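Long-range contacts in beta-ketothiolase BktB (Ralstonia eutropha, PDB 4NZS), which catalyses the condensation of acetyl-CoA with propionyl-CoA or a second acetyl-CoA to give beta-ketoacyl-CoA and free CoA, supplying precursors for polyhydroxyalkanoate synthesis: residues I20-G25 / G255-A260; G60-T65 / T90-C95; E123-A128 / H355-T360. All coordinates share one frame; numbering follows the deposited sequence.

Contact 1: residues I20-G25 / G255-A260; sequences IGTFGG and GLNDAA
Gly-21 and Asp-258 form an antiparallel hydrogen-bonded pair where strands 10-22 and 257-267, neighbours in the large mixed sheet of the thiolase fold, come together near their ends. Two backbone bonds join this pair. Gly-21 N gives its hydrogen to Asp-258 O over 3.0 Å, almost straight at 169° and in the carbonyl plane. The return bond, Asp-258 N to Gly-21 O, is 3.1 Å long, and its donor stands above the plane of the accepting carbonyl. Thr-22 and Asn-257 follow as a non-hydrogen-bonded pair, after which the first strand leaves through a type II turn from Thr-22 to Gly-25, closed by Gly-25 N on Thr-22 O at 2.7 Å.

Apolar contacts lie at both ends of this pairing. With CG2 anti to its backbone N, Ile-20 lays that methyl against the CB of Asn-257 at 3.6 Å, while its other branch, CG1, approaches Ala-259 CB at 4.3 Å. Beyond Thr-22, Phe-23 CB meets Leu-256 CB at 4.2 Å, and Leu-256 CD1 lies over one face of the Phe-23 ring. The same ring meets Trp-137 of the second subunit, so this end of the contact is part of an interface.

Asp-258 brings a buried carboxylate to the contact. Its OD2 stands 3.4 Å from Thr-22 O, a meeting of two acceptors that cannot bond directly. The carboxylate is satisfied instead by Ser-126, whose OG is hydrogen-bonded to Asp-258 OD2 and also to Gly-24 N. Asp-258 is thus tied through a serine hydroxyl to the turn after the first strand, a hydroxyl bond that would be expected to offset some of the repulsion from the nearby carbonyl oxygen.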
loop_
_atom_site.group_PDB
_atom_site.type_symbol
_atom_site.label_atom_id
_atom_site.label_comp_id
_atom_site.label_asym_id
_atom_site.label_seq_id
_atom_site.Cartn_x
_atom_site.Cartn_y
_atom_site.Cartn_z
ATOM N N ILE A 20 -11.335 -20.231 -20.376
ATOM C CA ILE A 20 -10.864 -20.046 -19.016
ATOM C C ILE A 20 -9.380 -19.794 -18.996
ATOM O O ILE A 20 -8.626 -20.573 -19.600
ATOM C CB ILE A 20 -11.151 -21.274 -18.163
ATOM C CG1 ILE A 20 -12.654 -21.530 -18.159
ATOM C CG2 ILE A 20 -10.629 -21.055 -16.744
ATOM C CD1 ILE A 20 -13.086 -22.945 -17.772
ATOM N N GLY A 21 -8.972 -18.741 -18.266
ATOM C CA GLY A 21 -7.581 -18.414 -18.066
ATOM C C GLY A 21 -6.938 -19.049 -16.825
ATOM O O GLY A 21 -7.625 -19.332 -15.823
ATOM N N THR A 22 -5.601 -19.240 -16.876
ATOM C CA THR A 22 -4.859 -19.643 -15.683
ATOM C C THR A 22 -4.554 -18.397 -14.848
ATOM O O THR A 22 -4.511 -17.252 -15.352
ATOM C CB THR A 22 -3.540 -20.427 -15.969
ATOM O OG1 THR A 22 -2.562 -19.586 -16.603
ATOM C CG2 THR A 22 -3.766 -21.601 -16.854
ATOM N N PHE A 23 -4.333 -18.637 -13.563
ATOM C CA PHE A 23 -3.891 -17.594 -12.678
ATOM C C PHE A 23 -2.722 -16.878 -13.306
ATOM O O PHE A 23 -1.661 -17.475 -13.514
ATOM C CB PHE A 23 -3.423 -18.166 -11.353
ATOM C CG PHE A 23 -3.300 -17.152 -10.263
ATOM C CD1 PHE A 23 -4.367 -16.281 -9.966
ATOM C CD2 PHE A 23 -2.144 -17.068 -9.522
ATOM C CE1 PHE A 23 -4.267 -15.374 -8.937
ATOM C CE2 PHE A 23 -2.040 -16.167 -8.517
ATOM C CZ PHE A 23 -3.115 -15.325 -8.206
ATOM N N GLY A 24 -2.970 -15.615 -13.649
ATOM C CA GLY A 24 -1.955 -14.737 -14.120
ATOM C C GLY A 24 -1.478 -15.148 -15.459
ATOM O O GLY A 24 -0.342 -14.880 -15.822
ATOM N N GLY A 25 -2.362 -15.798 -16.178
ATOM C CA GLY A 25 -2.094 -16.197 -17.524
ATOM C C GLY A 25 -2.650 -15.174 -18.493
ATOM O O GLY A 25 -2.376 -13.976 -18.364
ATOM N N GLY A 255 -8.070 -25.446 -10.032
ATOM C CA GLY A 255 -7.209 -24.346 -10.390
ATOM C C GLY A 255 -7.736 -23.019 -9.887
ATOM O O GLY A 255 -8.842 -22.938 -9.382
ATOM N N LEU A 256 -6.907 -21.991 -9.993
ATOM C CA LEU A 256 -7.315 -20.619 -9.766
ATOM C C LEU A 256 -7.369 -19.949 -11.128
ATOM O O LEU A 256 -6.411 -19.976 -11.876
ATOM C CB LEU A 256 -6.299 -19.918 -8.892
ATOM C CG LEU A 256 -5.804 -20.715 -7.702
ATOM C CD1 LEU A 256 -4.473 -20.191 -7.233
ATOM C CD2 LEU A 256 -6.829 -20.677 -6.591
ATOM N N ASN A 257 -8.498 -19.363 -11.473
ATOM C CA ASN A 257 -8.724 -19.085 -12.862
ATOM C C ASN A 257 -9.590 -17.891 -13.128
ATOM O O ASN A 257 -10.330 -17.464 -12.264
ATOM C CB ASN A 257 -9.327 -20.334 -13.477
ATOM C CG ASN A 257 -8.321 -21.465 -13.577
ATOM O OD1 ASN A 257 -7.539 -21.555 -14.551
ATOM N ND2 ASN A 257 -8.325 -22.351 -12.569
ATOM N N ASP A 258 -9.520 -17.391 -14.359
ATOM C CA ASP A 258 -10.231 -16.188 -14.767
ATOM C C ASP A 258 -11.366 -16.522 -15.787
ATOM O O ASP A 258 -11.101 -17.258 -16.741
ATOM C CB ASP A 258 -9.227 -15.227 -15.412
ATOM C CG ASP A 258 -8.028 -14.858 -14.510
ATOM O OD1 ASP A 258 -8.197 -14.497 -13.327
ATOM O OD2 ASP A 258 -6.888 -14.816 -15.036
ATOM N N ALA A 259 -12.617 -16.017 -15.619
ATOM C CA ALA A 259 -13.638 -16.194 -16.685
ATOM C C ALA A 259 -14.961 -15.504 -16.518
ATOM O O ALA A 259 -15.273 -14.939 -15.471
ATOM C CB ALA A 259 -13.899 -17.643 -16.921
ATOM N N ALA A 260 -15.740 -15.528 -17.598
ATOM C CA ALA A 260 -17.154 -15.136 -17.529
ATOM C C ALA A 260 -18.098 -16.120 -18.236
ATOM O O ALA A 260 -17.681 -17.053 -18.935
ATOM C CB ALA A 260 -17.337 -13.728 -18.103
#

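Contact 2: residues G60-T65 / T90-C95; sequences GNVIQT and TVNRLC
Gly-60 and Val-91 are parallel neighbours in a beta-alpha-beta crossover: strand 57-60 passes through helices 67-70 and 72-79 into strand 88-92, at the edge of the chain's main sheet. Thr-90, Val-91 and Asn-92 also pair antiparallel with a strand of the second subunit, which continues the sheet into that subunit.

One backbone bond joins the two segments. Asn-61 N donates to Val-91 O over 3.2 Å at 164°, arriving nearly along the C=O axis, and the same oxygen receives a CA-H contact from Gly-60 CA at 3.4 Å. Beside this bond Asn-61 CB touches Thr-90 CG2 at 4.1 Å.

Past the end of the pairing, side chains take over. Val-62 stands at about a right angle to Asn-92, its CG1 beside both ends of the amide. Val-62 CG2 packs on Asn-92 OD1 at 3.5 Å and reaches Leu-94 O as well, while CG1 meets Leu-94 CD1 at 4.3 Å. The amide itself is turned to its own chain. CG of Asn-92 is anti to the backbone N (chi1 175°), and OD1 accepts from Leu-94 N at 2.6 Å in an Asx turn.

That turn carries the chain from the strand to Cys-95, the acyl-thioester nucleophile by similarity. Leu-94 O in turn is hydrogen-bonded to Ser-97 OG of helix 97-110. The chemistry implies a bend fixed from within by the Asn-92 carboxamide, on which both methyl groups of Val-62 pack, three residues before Cys-95 in the chain.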
loop_
_atom_site.group_PDB
_atom_site.type_symbol
_atom_site.label_atom_id
_atom_site.label_comp_id
_atom_site.label_asym_id
_atom_site.label_seq_id
_atom_site.Cartn_x
_atom_site.Cartn_y
_atom_site.Cartn_z
ATOM N N GLY A 60 -22.888 -13.353 -10.875
ATOM C CA GLY A 60 -22.229 -13.937 -9.735
ATOM C C GLY A 60 -20.767 -13.567 -9.812
ATOM O O GLY A 60 -20.096 -13.645 -10.884
ATOM N N ASN A 61 -20.278 -13.125 -8.670
ATOM C CA ASN A 61 -18.893 -12.762 -8.543
ATOM C C ASN A 61 -18.567 -12.846 -7.092
ATOM O O ASN A 61 -19.465 -12.603 -6.259
ATOM C CB ASN A 61 -18.715 -11.324 -9.000
ATOM C CG ASN A 61 -17.374 -10.783 -8.632
ATOM O OD1 ASN A 61 -16.373 -11.135 -9.248
ATOM N ND2 ASN A 61 -17.322 -10.014 -7.590
ATOM N N VAL A 62 -17.308 -13.103 -6.756
ATOM C CA VAL A 62 -16.984 -13.071 -5.317
ATOM C C VAL A 62 -16.015 -12.027 -4.829
ATOM O O VAL A 62 -16.194 -11.395 -3.768
ATOM C CB VAL A 62 -16.469 -14.424 -4.825
ATOM C CG1 VAL A 62 -16.410 -14.402 -3.311
ATOM C CG2 VAL A 62 -17.397 -15.528 -5.288
ATOM N N ILE A 63 -14.944 -11.911 -5.576
ATOM C CA ILE A 63 -13.840 -11.119 -5.207
ATOM C C ILE A 63 -13.915 -9.826 -6.017
ATOM O O ILE A 63 -13.918 -9.857 -7.235
ATOM C CB ILE A 63 -12.544 -11.818 -5.618
ATOM C CG1 ILE A 63 -12.347 -13.153 -4.893
ATOM C CG2 ILE A 63 -11.375 -10.912 -5.296
ATOM C CD1 ILE A 63 -11.153 -13.967 -5.436
ATOM N N GLN A 64 -13.911 -8.700 -5.320
ATOM C CA GLN A 64 -13.865 -7.397 -5.917
ATOM C C GLN A 64 -12.405 -7.052 -6.267
ATOM O O GLN A 64 -11.499 -7.072 -5.441
ATOM C CB GLN A 64 -14.485 -6.412 -4.972
ATOM C CG GLN A 64 -15.839 -6.900 -4.576
ATOM C CD GLN A 64 -16.644 -5.908 -3.784
ATOM O OE1 GLN A 64 -17.839 -6.127 -3.563
ATOM N NE2 GLN A 64 -16.009 -4.826 -3.336
ATOM N N THR A 65 -12.217 -6.877 -7.563
ATOM C CA THR A 65 -11.036 -6.415 -8.179
ATOM C C THR A 65 -10.936 -4.917 -8.093
ATOM O O THR A 65 -9.845 -4.383 -8.086
ATOM C CB THR A 65 -11.076 -6.784 -9.655
ATOM O OG1 THR A 65 -11.063 -8.210 -9.748
ATOM C CG2 THR A 65 -9.869 -6.291 -10.356
ATOM N N THR A 90 -25.703 -7.861 -8.553
ATOM C CA THR A 90 -24.587 -8.762 -8.458
ATOM C C THR A 90 -24.872 -9.564 -7.259
ATOM O O THR A 90 -25.532 -9.063 -6.364
ATOM C CB THR A 90 -23.287 -8.014 -8.320
ATOM O OG1 THR A 90 -23.196 -7.175 -9.459
ATOM C CG2 THR A 90 -22.084 -9.033 -8.299
ATOM N N VAL A 91 -24.400 -10.787 -7.236
ATOM C CA VAL A 91 -24.777 -11.704 -6.185
ATOM C C VAL A 91 -23.602 -12.572 -5.779
ATOM O O VAL A 91 -22.678 -12.770 -6.540
ATOM C CB VAL A 91 -25.907 -12.563 -6.726
ATOM C CG1 VAL A 91 -26.028 -13.879 -5.995
ATOM C CG2 VAL A 91 -27.209 -11.786 -6.637
ATOM N N ASN A 92 -23.572 -12.991 -4.526
ATOM C CA ASN A 92 -22.483 -13.832 -4.075
ATOM C C ASN A 92 -22.887 -15.021 -3.226
ATOM O O ASN A 92 -23.342 -14.861 -2.123
ATOM C CB ASN A 92 -21.446 -12.993 -3.335
ATOM C CG ASN A 92 -20.339 -13.831 -2.740
ATOM O OD1 ASN A 92 -20.150 -14.967 -3.125
ATOM N ND2 ASN A 92 -19.618 -13.275 -1.797
ATOM N N ARG A 93 -22.638 -16.215 -3.730
ATOM C CA ARG A 93 -22.763 -17.428 -2.947
ATOM C C ARG A 93 -21.514 -18.261 -3.099
ATOM O O ARG A 93 -21.588 -19.457 -3.286
ATOM C CB ARG A 93 -24.002 -18.240 -3.296
ATOM C CG ARG A 93 -24.481 -19.095 -2.134
ATOM C CD ARG A 93 -25.508 -20.136 -2.532
ATOM N NE ARG A 93 -26.810 -19.536 -2.759
ATOM C CZ ARG A 93 -27.730 -19.382 -1.823
ATOM N NH1 ARG A 93 -27.503 -19.797 -0.598
ATOM N NH2 ARG A 93 -28.881 -18.814 -2.120
ATOM N N LEU A 94 -20.370 -17.599 -3.052
ATOM C CA LEU A 94 -19.086 -18.266 -3.133
ATOM C C LEU A 94 -18.991 -19.048 -4.435
ATOM O O LEU A 94 -19.243 -18.501 -5.492
ATOM C CB LEU A 94 -18.845 -19.141 -1.900
ATOM C CG LEU A 94 -18.345 -18.442 -0.659
ATOM C CD1 LEU A 94 -16.964 -17.878 -0.888
ATOM C CD2 LEU A 94 -19.318 -17.368 -0.231
ATOM N N CYS A 95 -18.655 -20.324 -4.339
ATOM C CA CYS A 95 -18.421 -21.185 -5.470
ATOM C C CYS A 95 -19.667 -21.305 -6.314
ATOM O O CYS A 95 -19.590 -21.520 -7.507
ATOM C CB CYS A 95 -17.969 -22.544 -4.973
ATOM S SG CYS A 95 -16.706 -22.421 -3.711
#

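Contact 3: residues E123-A128 / H355-T360; sequences ESMSRA and HPIGAT
Glu-123, near the end of strand 116-124, reaches across to Pro-356, Ile-357 and Gly-358, where the chain leaves the predicted catalytic His-355 and enters helix 357-375. The contact joins the N-terminal and C-terminal thiolase domains beside the active site. CB of Glu-123 lies 3.5 Å from Pro-356 O, and the CB atoms of Glu-123 and Pro-356 also touch. Pro-356 is the centre of an inverse gamma turn. CG of Glu-123, anti to the backbone N, sits 3.6 Å from Ile-357 CG1. There the chain bends (chi2 82°), which brings CD alongside the same methylene.

At the tip, OE2 is modelled against Gly-358 N, too close for the bond to be more than doubtful. The carboxylate also meets the loop after strand 57-60: OE1 is hydrogen-bonded to Ile-63 N, and OE2, whose position is less certain, to Val-62 N. The N-H groups of Val-62 and Ile-63 would be expected to favour the charged form despite burial.

Met-125 adds an apolar neighbour. Its SD is 3.7 Å from His-355 O, and its CE meets Ile-357 CD1 at 3.7 Å, the two side chains crossing at about a right angle. Ile-357 in turn packs on the His-355 ring: its CG2 stands 4.0 Å above the plane of the imidazole, over the ring centre.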
loop_
_atom_site.group_PDB
_atom_site.type_symbol
_atom_site.label_atom_id
_atom_site.label_comp_id
_atom_site.label_asym_id
_atom_site.label_seq_id
_atom_site.Cartn_x
_atom_site.Cartn_y
_atom_site.Cartn_z
ATOM N N GLU A 123 -15.270 -13.745 -12.926
ATOM C CA GLU A 123 -14.310 -13.907 -11.836
ATOM C C GLU A 123 -12.915 -13.839 -12.385
ATOM O O GLU A 123 -12.611 -14.586 -13.298
ATOM C CB GLU A 123 -14.460 -15.263 -11.152
ATOM C CG GLU A 123 -13.768 -15.341 -9.809
ATOM C CD GLU A 123 -14.628 -14.721 -8.711
ATOM O OE1 GLU A 123 -14.222 -13.680 -8.119
ATOM O OE2 GLU A 123 -15.736 -15.282 -8.457
ATOM N N SER A 124 -12.081 -12.944 -11.848
ATOM C CA SER A 124 -10.706 -12.743 -12.303
ATOM C C SER A 124 -9.802 -12.872 -11.150
ATOM O O SER A 124 -9.375 -11.887 -10.592
ATOM C CB SER A 124 -10.450 -11.368 -12.869
ATOM O OG SER A 124 -9.219 -11.406 -13.605
ATOM N N MET A 125 -9.503 -14.100 -10.774
ATOM C CA MET A 125 -8.594 -14.327 -9.678
ATOM C C MET A 125 -7.223 -13.712 -9.968
ATOM O O MET A 125 -6.570 -13.236 -9.091
ATOM C CB MET A 125 -8.518 -15.845 -9.382
ATOM C CG MET A 125 -9.889 -16.424 -9.057
ATOM S SD MET A 125 -9.929 -18.123 -8.575
ATOM C CE MET A 125 -10.043 -18.005 -6.813
ATOM N N SER A 126 -6.791 -13.583 -11.199
ATOM C CA SER A 126 -5.464 -12.990 -11.350
ATOM C C SER A 126 -5.459 -11.581 -10.857
ATOM O O SER A 126 -4.438 -11.096 -10.380
ATOM C CB SER A 126 -4.992 -12.986 -12.813
ATOM O OG SER A 126 -5.126 -14.250 -13.455
ATOM N N ARG A 127 -6.570 -10.889 -10.981
ATOM C CA ARG A 127 -6.647 -9.525 -10.511
ATOM C C ARG A 127 -7.204 -9.415 -9.079
ATOM O O ARG A 127 -7.647 -8.328 -8.650
ATOM C CB ARG A 127 -7.512 -8.645 -11.505
ATOM C CG ARG A 127 -7.047 -8.681 -12.943
ATOM C CD ARG A 127 -7.999 -7.969 -13.953
ATOM N NE ARG A 127 -7.956 -6.505 -13.876
ATOM C CZ ARG A 127 -6.980 -5.753 -14.358
ATOM N NH1 ARG A 127 -5.950 -6.314 -14.943
ATOM N NH2 ARG A 127 -7.011 -4.433 -14.231
ATOM N N ALA A 128 -7.137 -10.478 -8.282
ATOM C CA ALA A 128 -7.745 -10.306 -6.980
ATOM C C ALA A 128 -6.752 -9.408 -6.373
ATOM O O ALA A 128 -5.596 -9.539 -6.673
ATOM C CB ALA A 128 -7.882 -11.621 -6.187
ATOM N N HIS A 355 -11.295 -23.122 -12.148
ATOM C CA HIS A 355 -12.364 -22.816 -11.230
ATOM C C HIS A 355 -12.389 -21.325 -10.876
ATOM O O HIS A 355 -12.111 -20.939 -9.743
ATOM C CB HIS A 355 -12.242 -23.691 -9.989
ATOM C CG HIS A 355 -13.439 -23.616 -9.102
ATOM N ND1 HIS A 355 -13.406 -23.948 -7.762
ATOM C CD2 HIS A 355 -14.692 -23.161 -9.344
ATOM C CE1 HIS A 355 -14.601 -23.745 -7.231
ATOM N NE2 HIS A 355 -15.396 -23.261 -8.169
ATOM N N PRO A 356 -12.778 -20.484 -11.858
ATOM C CA PRO A 356 -13.076 -19.088 -11.698
ATOM C C PRO A 356 -14.251 -18.890 -10.810
ATOM O O PRO A 356 -15.387 -18.654 -11.271
ATOM C CB PRO A 356 -13.443 -18.649 -13.110
ATOM C CG PRO A 356 -13.970 -19.860 -13.720
ATOM C CD PRO A 356 -13.049 -20.920 -13.226
ATOM N N ILE A 357 -13.984 -19.000 -9.533
ATOM C CA ILE A 357 -15.068 -19.328 -8.594
ATOM C C ILE A 357 -16.468 -18.763 -8.889
ATOM O O ILE A 357 -17.438 -19.491 -8.979
ATOM C CB ILE A 357 -14.665 -19.008 -7.142
ATOM C CG1 ILE A 357 -14.232 -17.565 -7.021
ATOM C CG2 ILE A 357 -13.509 -19.923 -6.704
ATOM C CD1 ILE A 357 -13.499 -17.283 -5.737
ATOM N N GLY A 358 -16.591 -17.464 -9.070
ATOM C CA GLY A 358 -17.938 -16.860 -9.138
ATOM C C GLY A 358 -18.583 -16.986 -10.503
ATOM O O GLY A 358 -19.753 -16.675 -10.660
ATOM N N ALA A 359 -17.811 -17.397 -11.494
ATOM C CA ALA A 359 -18.341 -17.603 -12.802
ATOM C C ALA A 359 -18.675 -19.071 -12.978
ATOM O O ALA A 359 -19.561 -19.451 -13.741
ATOM C CB ALA A 359 -17.326 -17.150 -13.870
ATOM N N THR A 360 -17.936 -19.908 -12.268
ATOM C CA THR A 360 -18.025 -21.335 -12.449
ATOM C C THR A 360 -19.402 -21.838 -12.527
ATOM O O THR A 360 -19.722 -22.496 -13.451
ATOM C CB THR A 360 -17.264 -22.058 -11.366
ATOM O OG1 THR A 360 -15.877 -22.004 -11.711
ATOM C CG2 THR A 360 -17.656 -23.473 -11.345
#

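Contacts 2 and 3 are fully buried, whereas contact 1 is partly buried; all three touch the second subunit, and Phe-23 of contact 1 also reaches the third. All three reach the same large sheet. Contact 1 joins antiparallel strands by paired backbone bonds; contact 2 holds a parallel pair at its edge by a single one, and contact 3 sets a strand end against a helix start through side chains. Contacts 1 and 3 touch directly, with centres about 7 Å apart. Ser-126 links contacts 1 and 3, and Glu-123 links contacts 3 and 2. Contacts 2 and 3 hold Cys-95 and His-355, whose side chains lie about 4 Å apart at their nearest atoms.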